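Local coordinates for delta-aminolevulinic acid dehydratase (Toxoplasma gondii ME49, PDB 3OBK), which catalyses the condensation of two molecules of 5-aminolevulinic acid to porphobilinogen, an early step of tetrapyrrole biosynthesis, and is held here with that product, at residues Pro286-Lys300 / Phe321-Tyr333. Sequence-based numbering, arbitrary orientation.
Sequences PMVAYHVSGEYAMLK and FRRAGADAVATYY. With PBG (3-[5-(aminomethyl)-4-(carboxymethyl)-1H-pyrrol-3-yl]propanoic acid), chain L.
Tyr332 meets strand 287-291 and the start of the next helix at once, and illustrates how a TIM barrel gathers a ligand site at the C-terminal ends of its strands. Its CB lies over one face of the Tyr296 ring, 3.9 Å from the centroid, a CH-pi contact. With CG anti to the carbonyl carbon (chi1 -58°), the ring turns its edge to that same face, the planes at 69°. Farther out, Tyr332 CD2 passes His291 O, and Tyr332 CE2 comes 3.5 Å from Ser293 N. At the tip, Tyr332 OH accepts a hydrogen bond from Tyr290 OH (3.0 Å) and donates one of 2.6 Å to PBG O3A, a relay that probably helps direct the Tyr332 hydroxyl to the propionate. Ser293 N also reaches PBG O3A, at 2.9 Å, while Ser293 OG donates to PBG O4A; both carboxylate oxygens are thus gripped at the helix N-terminus, whose dipole probably favours the negative charge.

Behind this site the strands run parallel, joined by a ladder that includes Ala330 N to Ala289 O and His291 N to Ala330 O. Ala330 CB sits over one face of the Tyr290 ring, whereas His291 ND1 pairs with Thr331 OG1 at 3.1 Å. At the far end Asp327 OD2 receives Met287 N through its anti lone pair, nearly straight at 172°, and also forms a salt bridge with Arg247 of a neighbouring subunit.

Strands 263-267 and 46-53 flank the pair in the barrel wall, and the connection between the two strands runs through helices 293-305 and 310-324, the latter setting Phe321 against Ala289 and His291.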
ATOM      1  N   PRO A 286     -19.726   1.823  -9.538  1.00 11.67           N
ATOM      2  CA  PRO A 286     -20.475   0.638  -9.097  1.00 10.97           C
ATOM      3  C   PRO A 286     -20.224  -0.620  -9.936  1.00 10.44           C
ATOM      4  O   PRO A 286     -19.982  -0.550 -11.149  1.00 10.40           O
ATOM      5  CB  PRO A 286     -21.937   1.075  -9.196  1.00 10.57           C
ATOM      6  CG  PRO A 286     -21.892   2.539  -9.095  1.00 11.66           C
ATOM      7  CD  PRO A 286     -20.567   3.027  -9.603  1.00 11.16           C
ATOM      8  N   MET A 287     -20.278  -1.760  -9.259  1.00 10.04           N
ATOM      9  CA  MET A 287     -20.003  -3.047  -9.858  1.00  9.77           C
ATOM     10  C   MET A 287     -21.272  -3.849 -10.036  1.00  9.14           C
ATOM     11  O   MET A 287     -22.143  -3.835  -9.192  1.00  9.24           O
ATOM     12  CB  MET A 287     -19.044  -3.855  -8.980  1.00 10.06           C
ATOM     13  CG  MET A 287     -17.616  -3.318  -8.823  1.00 10.08           C
ATOM     14  SD  MET A 287     -16.776  -2.884 -10.353  1.00 11.79           S
ATOM     15  CE  MET A 287     -16.609  -4.451 -11.190  1.00 10.99           C
ATOM     16  N   VAL A 288     -21.345  -4.552 -11.155  1.00  9.04           N
ATOM     17  CA  VAL A 288     -22.434  -5.454 -11.454  1.00  8.71           C
ATOM     18  C   VAL A 288     -21.824  -6.758 -11.856  1.00  8.26           C
ATOM     19  O   VAL A 288     -20.764  -6.793 -12.454  1.00  8.24           O
ATOM     20  CB  VAL A 288     -23.354  -4.901 -12.606  1.00  8.90           C
ATOM     21  CG1 VAL A 288     -24.629  -5.658 -12.677  1.00  8.38           C
ATOM     22  CG2 VAL A 288     -23.661  -3.429 -12.384  1.00  8.52           C
ATOM     23  N   ALA A 289     -22.478  -7.843 -11.487  1.00  8.71           N
ATOM     24  CA  ALA A 289     -22.057  -9.192 -11.870  1.00  8.74           C
ATOM     25  C   ALA A 289     -23.225  -9.878 -12.595  1.00  8.87           C
ATOM     26  O   ALA A 289     -24.367  -9.562 -12.335  1.00  9.46           O
ATOM     27  CB  ALA A 289     -21.635  -9.952 -10.659  1.00  8.28           C
ATOM     28  N   TYR A 290     -22.934 -10.785 -13.522  1.00  9.12           N
ATOM     29  CA  TYR A 290     -23.969 -11.483 -14.273  1.00  9.01           C
ATOM     30  C   TYR A 290     -23.905 -12.976 -13.954  1.00  9.21           C
ATOM     31  O   TYR A 290     -22.928 -13.656 -14.275  1.00  9.00           O
ATOM     32  CB  TYR A 290     -23.770 -11.274 -15.760  1.00  8.74           C
ATOM     33  CG  TYR A 290     -25.018 -11.380 -16.609  1.00  8.49           C
ATOM     34  CD1 TYR A 290     -25.833 -12.507 -16.593  1.00  8.68           C
ATOM     35  CD2 TYR A 290     -25.359 -10.357 -17.482  1.00 10.04           C
ATOM     36  CE1 TYR A 290     -26.982 -12.593 -17.430  1.00  8.40           C
ATOM     37  CE2 TYR A 290     -26.490 -10.424 -18.292  1.00  9.59           C
ATOM     38  CZ  TYR A 290     -27.291 -11.531 -18.271  1.00  8.86           C
ATOM     39  OH  TYR A 290     -28.385 -11.528 -19.111  1.00 10.22           O
ATOM     40  N   HIS A 291     -24.969 -13.455 -13.309  1.00  8.99           N
ATOM     41  CA  HIS A 291     -25.215 -14.862 -13.085  1.00  9.29           C
ATOM     42  C   HIS A 291     -25.828 -15.425 -14.373  1.00  9.11           C
ATOM     43  O   HIS A 291     -27.046 -15.301 -14.582  1.00 10.18           O
ATOM     44  CB  HIS A 291     -26.176 -15.005 -11.909  1.00  9.59           C
ATOM     45  CG  HIS A 291     -26.292 -16.392 -11.364  1.00 10.39           C
ATOM     46  ND1 HIS A 291     -27.498 -16.925 -10.960  1.00 12.19           N
ATOM     47  CD2 HIS A 291     -25.360 -17.347 -11.141  1.00 10.77           C
ATOM     48  CE1 HIS A 291     -27.298 -18.149 -10.498  1.00 12.32           C
ATOM     49  NE2 HIS A 291     -26.009 -18.429 -10.592  1.00 11.14           N
ATOM     50  N   VAL A 292     -24.993 -16.015 -15.228  1.00  8.41           N
ATOM     51  CA  VAL A 292     -25.355 -16.236 -16.616  1.00  8.42           C
ATOM     52  C   VAL A 292     -26.156 -17.510 -16.843  1.00  8.95           C
ATOM     53  O   VAL A 292     -26.204 -18.395 -15.990  1.00  8.92           O
ATOM     54  CB  VAL A 292     -24.124 -16.294 -17.529  1.00  8.67           C
ATOM     55  CG1 VAL A 292     -23.255 -15.073 -17.334  1.00  8.26           C
ATOM     56  CG2 VAL A 292     -23.342 -17.585 -17.318  1.00  8.42           C
ATOM     57  N   SER A 293     -26.763 -17.595 -18.031  1.00  9.18           N
ATOM     58  CA  SER A 293     -27.680 -18.659 -18.383  1.00  9.38           C
ATOM     59  C   SER A 293     -27.155 -20.037 -18.015  1.00  9.43           C
ATOM     60  O   SER A 293     -27.874 -20.871 -17.506  1.00 10.31           O
ATOM     61  CB  SER A 293     -27.933 -18.604 -19.879  1.00 10.10           C
ATOM     62  OG  SER A 293     -26.741 -18.837 -20.622  1.00 10.12           O
ATOM     63  N   GLY A 294     -25.893 -20.274 -18.272  1.00  9.33           N
ATOM     64  CA  GLY A 294     -25.306 -21.576 -17.987  1.00  9.99           C
ATOM     65  C   GLY A 294     -25.275 -21.870 -16.506  1.00  9.75           C
ATOM     66  O   GLY A 294     -25.534 -22.988 -16.086  1.00  9.86           O
ATOM     67  N   GLU A 295     -24.950 -20.852 -15.727  1.00 10.09           N
ATOM     68  CA  GLU A 295     -24.975 -20.957 -14.275  1.00 10.68           C
ATOM     69  C   GLU A 295     -26.392 -21.261 -13.781  1.00 10.27           C
ATOM     70  O   GLU A 295     -26.556 -22.079 -12.901  1.00 10.09           O
ATOM     71  CB  GLU A 295     -24.452 -19.681 -13.627  1.00 10.76           C
ATOM     72  CG  GLU A 295     -22.989 -19.333 -13.982  1.00 12.58           C
ATOM     73  CD  GLU A 295     -22.551 -18.059 -13.322  1.00 13.85           C
ATOM     74  OE1 GLU A 295     -22.349 -18.095 -12.078  1.00 13.29           O
ATOM     75  OE2 GLU A 295     -22.464 -17.024 -14.053  1.00 15.34           O
ATOM     76  N   TYR A 296     -27.384 -20.606 -14.379  1.00 10.09           N
ATOM     77  CA  TYR A 296     -28.803 -20.828 -14.094  1.00 10.87           C
ATOM     78  C   TYR A 296     -29.231 -22.261 -14.381  1.00 10.85           C
ATOM     79  O   TYR A 296     -29.875 -22.903 -13.572  1.00 10.39           O
ATOM     80  CB  TYR A 296     -29.653 -19.851 -14.945  1.00 10.92           C
ATOM     81  CG  TYR A 296     -31.162 -19.989 -14.763  1.00 11.78           C
ATOM     82  CD1 TYR A 296     -31.817 -19.384 -13.689  1.00 12.42           C
ATOM     83  CD2 TYR A 296     -31.925 -20.723 -15.669  1.00 10.90           C
ATOM     84  CE1 TYR A 296     -33.220 -19.499 -13.529  1.00 12.69           C
ATOM     85  CE2 TYR A 296     -33.282 -20.837 -15.528  1.00 12.78           C
ATOM     86  CZ  TYR A 296     -33.935 -20.242 -14.448  1.00 13.89           C
ATOM     87  OH  TYR A 296     -35.299 -20.391 -14.321  1.00 13.93           O
ATOM     88  N   ALA A 297     -28.816 -22.760 -15.534  1.00 11.55           N
ATOM     89  CA  ALA A 297     -29.124 -24.130 -15.955  1.00 12.17           C
ATOM     90  C   ALA A 297     -28.561 -25.147 -14.971  1.00 12.60           C
ATOM     91  O   ALA A 297     -29.237 -26.115 -14.612  1.00 13.00           O
ATOM     92  CB  ALA A 297     -28.583 -24.381 -17.348  1.00 11.67           C
ATOM     93  N   MET A 298     -27.338 -24.924 -14.509  1.00 12.61           N
ATOM     94  CA  MET A 298     -26.733 -25.852 -13.575  1.00 13.44           C
ATOM     95  C   MET A 298     -27.568 -26.014 -12.290  1.00 13.75           C
ATOM     96  O   MET A 298     -27.810 -27.120 -11.817  1.00 13.26           O
ATOM     97  CB  MET A 298     -25.310 -25.411 -13.251  1.00 13.66           C
ATOM     98  CG  MET A 298     -24.303 -25.849 -14.304  1.00 15.40           C
ATOM     99  SD  MET A 298     -22.662 -25.091 -14.081  1.00 17.80           S
ATOM    100  CE  MET A 298     -22.216 -25.747 -12.473  1.00 19.43           C
ATOM    101  N   LEU A 299     -28.000 -24.888 -11.742  1.00 14.48           N
ATOM    102  CA  LEU A 299     -28.745 -24.858 -10.502  1.00 15.03           C
ATOM    103  C   LEU A 299     -30.042 -25.593 -10.697  1.00 15.11           C
ATOM    104  O   LEU A 299     -30.373 -26.467  -9.896  1.00 14.56           O
ATOM    105  CB  LEU A 299     -29.025 -23.408 -10.063  1.00 15.38           C
ATOM    106  CG  LEU A 299     -28.109 -22.845  -8.974  1.00 16.71           C
ATOM    107  CD1 LEU A 299     -28.374 -21.394  -8.612  1.00 16.09           C
ATOM    108  CD2 LEU A 299     -28.260 -23.705  -7.729  1.00 20.11           C
ATOM    109  N   LYS A 300     -30.770 -25.213 -11.754  1.00 15.13           N
ATOM    110  CA  LYS A 300     -32.049 -25.861 -12.115  1.00 15.94           C
ATOM    111  C   LYS A 300     -31.917 -27.345 -12.353  1.00 15.68           C
ATOM    112  O   LYS A 300     -32.714 -28.143 -11.862  1.00 16.50           O
ATOM    113  CB  LYS A 300     -32.633 -25.260 -13.395  1.00 16.05           C
ATOM    114  CG  LYS A 300     -33.426 -23.993 -13.188  1.00 17.09           C
ATOM    115  CD  LYS A 300     -34.837 -24.262 -12.565  1.00 18.18           C
ATOM    116  CE  LYS A 300     -35.512 -22.921 -12.191  1.00 17.78           C
ATOM    117  NZ  LYS A 300     -36.768 -23.075 -11.454  1.00 19.63           N
ATOM    118  N   PHE A 321     -22.228 -13.199  -4.426  1.00  9.65           N
ATOM    119  CA  PHE A 321     -21.947 -12.092  -5.367  1.00 10.18           C
ATOM    120  C   PHE A 321     -21.762 -10.760  -4.651  1.00 10.98           C
ATOM    121  O   PHE A 321     -20.960  -9.888  -5.034  1.00 11.25           O
ATOM    122  CB  PHE A 321     -23.117 -11.886  -6.315  1.00  9.86           C
ATOM    123  CG  PHE A 321     -23.090 -12.766  -7.477  1.00  9.92           C
ATOM    124  CD1 PHE A 321     -22.110 -12.609  -8.450  1.00  9.73           C
ATOM    125  CD2 PHE A 321     -24.048 -13.749  -7.640  1.00  9.68           C
ATOM    126  CE1 PHE A 321     -22.087 -13.454  -9.536  1.00  9.17           C
ATOM    127  CE2 PHE A 321     -24.027 -14.556  -8.726  1.00  9.01           C
ATOM    128  CZ  PHE A 321     -23.059 -14.426  -9.660  1.00  8.49           C
ATOM    129  N   ARG A 322     -22.546 -10.622  -3.604  1.00 11.36           N
ATOM    130  CA  ARG A 322     -22.596  -9.418  -2.859  1.00 11.74           C
ATOM    131  C   ARG A 322     -21.345  -9.290  -1.978  1.00 10.73           C
ATOM    132  O   ARG A 322     -20.707  -8.254  -1.986  1.00 11.04           O
ATOM    133  CB  ARG A 322     -23.895  -9.449  -2.085  1.00 12.86           C
ATOM    134  CG  ARG A 322     -24.399  -8.136  -1.718  1.00 16.30           C
ATOM    135  CD  ARG A 322     -25.495  -7.497  -2.603  1.00 17.20           C
ATOM    136  NE  ARG A 322     -25.827  -6.344  -1.750  1.00 20.55           N
ATOM    137  CZ  ARG A 322     -25.525  -5.068  -1.949  1.00 20.23           C
ATOM    138  NH1 ARG A 322     -25.812  -4.177  -1.011  1.00 21.37           N
ATOM    139  NH2 ARG A 322     -25.030  -4.642  -3.078  1.00 21.21           N
ATOM    140  N   ARG A 323     -20.965 -10.349  -1.269  1.00  9.70           N
ATOM    141  CA  ARG A 323     -19.742 -10.352  -0.471  1.00  9.22           C
ATOM    142  C   ARG A 323     -18.498 -10.074  -1.354  1.00  9.07           C
ATOM    143  O   ARG A 323     -17.635  -9.284  -0.997  1.00  9.10           O
ATOM    144  CB  ARG A 323     -19.576 -11.688   0.226  1.00  9.42           C
ATOM    145  CG  ARG A 323     -18.307 -11.832   1.067  1.00  9.56           C
ATOM    146  CD  ARG A 323     -17.886 -13.303   1.325  1.00  9.73           C
ATOM    147  NE  ARG A 323     -17.752 -13.985   0.054  1.00 10.57           N
ATOM    148  CZ  ARG A 323     -18.471 -15.017  -0.391  1.00 10.58           C
ATOM    149  NH1 ARG A 323     -19.369 -15.638   0.359  1.00 10.73           N
ATOM    150  NH2 ARG A 323     -18.244 -15.461  -1.617  1.00  9.95           N
ATOM    151  N   ALA A 324     -18.461 -10.721  -2.520  1.00  8.94           N
ATOM    152  CA  ALA A 324     -17.420 -10.573  -3.512  1.00  8.82           C
ATOM    153  C   ALA A 324     -17.302  -9.156  -4.084  1.00  8.82           C
ATOM    154  O   ALA A 324     -16.265  -8.805  -4.614  1.00 10.32           O
ATOM    155  CB  ALA A 324     -17.656 -11.557  -4.614  1.00  8.73           C
ATOM    156  N   GLY A 325     -18.346  -8.344  -3.988  1.00  9.21           N
ATOM    157  CA  GLY A 325     -18.263  -6.906  -4.321  1.00  8.68           C
ATOM    158  C   GLY A 325     -19.303  -6.434  -5.325  1.00  8.59           C
ATOM    159  O   GLY A 325     -19.176  -5.372  -5.863  1.00  8.58           O
ATOM    160  N   ALA A 326     -20.327  -7.222  -5.604  1.00  8.55           N
ATOM    161  CA  ALA A 326     -21.372  -6.775  -6.538  1.00  8.98           C
ATOM    162  C   ALA A 326     -22.319  -5.819  -5.830  1.00  9.66           C
ATOM    163  O   ALA A 326     -22.940  -6.171  -4.824  1.00  9.62           O
ATOM    164  CB  ALA A 326     -22.167  -7.920  -7.080  1.00  8.46           C
ATOM    165  N   ASP A 327     -22.433  -4.616  -6.363  1.00  9.45           N
ATOM    166  CA  ASP A 327     -23.512  -3.766  -5.967  1.00  9.78           C
ATOM    167  C   ASP A 327     -24.826  -4.323  -6.498  1.00  9.29           C
ATOM    168  O   ASP A 327     -25.804  -4.386  -5.769  1.00  9.94           O
ATOM    169  CB  ASP A 327     -23.261  -2.361  -6.466  1.00 10.31           C
ATOM    170  CG  ASP A 327     -22.022  -1.772  -5.859  1.00 11.12           C
ATOM    171  OD1 ASP A 327     -21.989  -1.628  -4.618  1.00 11.78           O
ATOM    172  OD2 ASP A 327     -21.080  -1.479  -6.619  1.00 11.70           O
ATOM    173  N   ALA A 328     -24.851  -4.752  -7.747  1.00  8.99           N
ATOM    174  CA  ALA A 328     -26.079  -5.323  -8.338  1.00  9.10           C
ATOM    175  C   ALA A 328     -25.701  -6.632  -8.969  1.00  9.20           C
ATOM    176  O   ALA A 328     -24.551  -6.791  -9.382  1.00  9.57           O
ATOM    177  CB  ALA A 328     -26.657  -4.397  -9.384  1.00  8.64           C
ATOM    178  N   VAL A 329     -26.656  -7.555  -9.071  1.00  9.15           N
ATOM    179  CA  VAL A 329     -26.437  -8.841  -9.733  1.00  8.99           C
ATOM    180  C   VAL A 329     -27.522  -9.046 -10.783  1.00  9.18           C
ATOM    181  O   VAL A 329     -28.684  -8.932 -10.473  1.00  9.46           O
ATOM    182  CB  VAL A 329     -26.537  -9.974  -8.694  1.00  9.34           C
ATOM    183  CG1 VAL A 329     -26.277 -11.320  -9.319  1.00  8.96           C
ATOM    184  CG2 VAL A 329     -25.545  -9.701  -7.520  1.00  9.58           C
ATOM    185  N   ALA A 330     -27.146  -9.314 -12.031  1.00  9.09           N
ATOM    186  CA  ALA A 330     -28.115  -9.682 -13.060  1.00  9.28           C
ATOM    187  C   ALA A 330     -28.341 -11.190 -12.924  1.00  9.73           C
ATOM    188  O   ALA A 330     -27.385 -11.961 -12.988  1.00 10.91           O
ATOM    189  CB  ALA A 330     -27.606  -9.322 -14.446  1.00  8.41           C
ATOM    190  N   THR A 331     -29.574 -11.634 -12.699  1.00  9.79           N
ATOM    191  CA  THR A 331     -29.785 -13.073 -12.518  1.00  9.65           C
ATOM    192  C   THR A 331     -31.154 -13.507 -12.952  1.00  9.79           C
ATOM    193  O   THR A 331     -32.109 -12.838 -12.643  1.00 10.43           O
ATOM    194  CB  THR A 331     -29.529 -13.526 -11.040  1.00 10.13           C
ATOM    195  OG1 THR A 331     -29.899 -14.903 -10.876  1.00 10.10           O
ATOM    196  CG2 THR A 331     -30.301 -12.663 -10.067  1.00  9.07           C
ATOM    197  N   TYR A 332     -31.246 -14.649 -13.643  1.00 10.03           N
ATOM    198  CA  TYR A 332     -32.535 -15.188 -14.089  1.00  9.87           C
ATOM    199  C   TYR A 332     -33.365 -15.662 -12.887  1.00 10.27           C
ATOM    200  O   TYR A 332     -34.580 -15.863 -13.013  1.00 11.25           O
ATOM    201  CB  TYR A 332     -32.337 -16.285 -15.152  1.00  9.36           C
ATOM    202  CG  TYR A 332     -31.577 -15.768 -16.349  1.00  8.96           C
ATOM    203  CD1 TYR A 332     -32.194 -14.985 -17.298  1.00  8.98           C
ATOM    204  CD2 TYR A 332     -30.218 -16.011 -16.489  1.00  9.12           C
ATOM    205  CE1 TYR A 332     -31.505 -14.500 -18.365  1.00  8.87           C
ATOM    206  CE2 TYR A 332     -29.506 -15.533 -17.553  1.00  8.70           C
ATOM    207  CZ  TYR A 332     -30.146 -14.762 -18.505  1.00  9.41           C
ATOM    208  OH  TYR A 332     -29.427 -14.256 -19.579  1.00  8.66           O
ATOM    209  N   TYR A 333     -32.739 -15.789 -11.719  1.00 10.20           N
ATOM    210  CA  TYR A 333     -33.479 -16.048 -10.459  1.00 10.45           C
ATOM    211  C   TYR A 333     -33.982 -14.786  -9.731  1.00 10.30           C
ATOM    212  O   TYR A 333     -34.454 -14.872  -8.610  1.00 10.15           O
ATOM    213  CB  TYR A 333     -32.597 -16.837  -9.476  1.00 10.44           C
ATOM    214  CG  TYR A 333     -32.644 -18.319  -9.653  1.00 10.63           C
ATOM    215  CD1 TYR A 333     -33.777 -19.052  -9.318  1.00 11.28           C
ATOM    216  CD2 TYR A 333     -31.553 -19.004 -10.120  1.00 11.16           C
ATOM    217  CE1 TYR A 333     -33.800 -20.439  -9.471  1.00 11.76           C
ATOM    218  CE2 TYR A 333     -31.575 -20.390 -10.287  1.00 10.80           C
ATOM    219  CZ  TYR A 333     -32.683 -21.098  -9.960  1.00 11.45           C
ATOM    220  OH  TYR A 333     -32.655 -22.467 -10.134  1.00 12.70           O
TER
HETATM  221  CHA PBG L 360     -24.370 -10.918 -26.377  1.00 19.71           C
HETATM  222  C1A PBG L 360     -24.711 -11.475 -25.034  1.00 19.58           C
HETATM  223  C2A PBG L 360     -24.429 -12.758 -24.574  1.00 19.49           C
HETATM  224  C3A PBG L 360     -24.923 -12.818 -23.285  1.00 16.46           C
HETATM  225  C4A PBG L 360     -25.403 -11.560 -22.970  1.00 18.81           C
HETATM  226  NA  PBG L 360     -25.291 -10.773 -24.049  1.00 19.44           N
HETATM  227  C5A PBG L 360     -23.878 -13.935 -25.344  1.00 21.31           C
HETATM  228  C6A PBG L 360     -22.475 -13.857 -25.764  1.00 19.95           C
HETATM  229  O1A PBG L 360     -21.952 -12.711 -25.787  1.00 22.89           O
HETATM  230  O2A PBG L 360     -21.880 -14.885 -26.160  1.00 16.92           O
HETATM  231  C7A PBG L 360     -24.924 -14.020 -22.423  1.00 14.72           C
HETATM  232  C8A PBG L 360     -25.760 -13.968 -21.199  1.00 12.13           C
HETATM  233  C9A PBG L 360     -26.026 -15.229 -20.488  1.00  9.48           C
HETATM  234  O3A PBG L 360     -27.014 -15.268 -19.760  1.00 14.05           O
HETATM  235  O4A PBG L 360     -25.498 -16.311 -20.788  1.00  9.26           O
HETATM  236  N1  PBG L 360     -23.426  -9.851 -26.446  1.00 18.89           N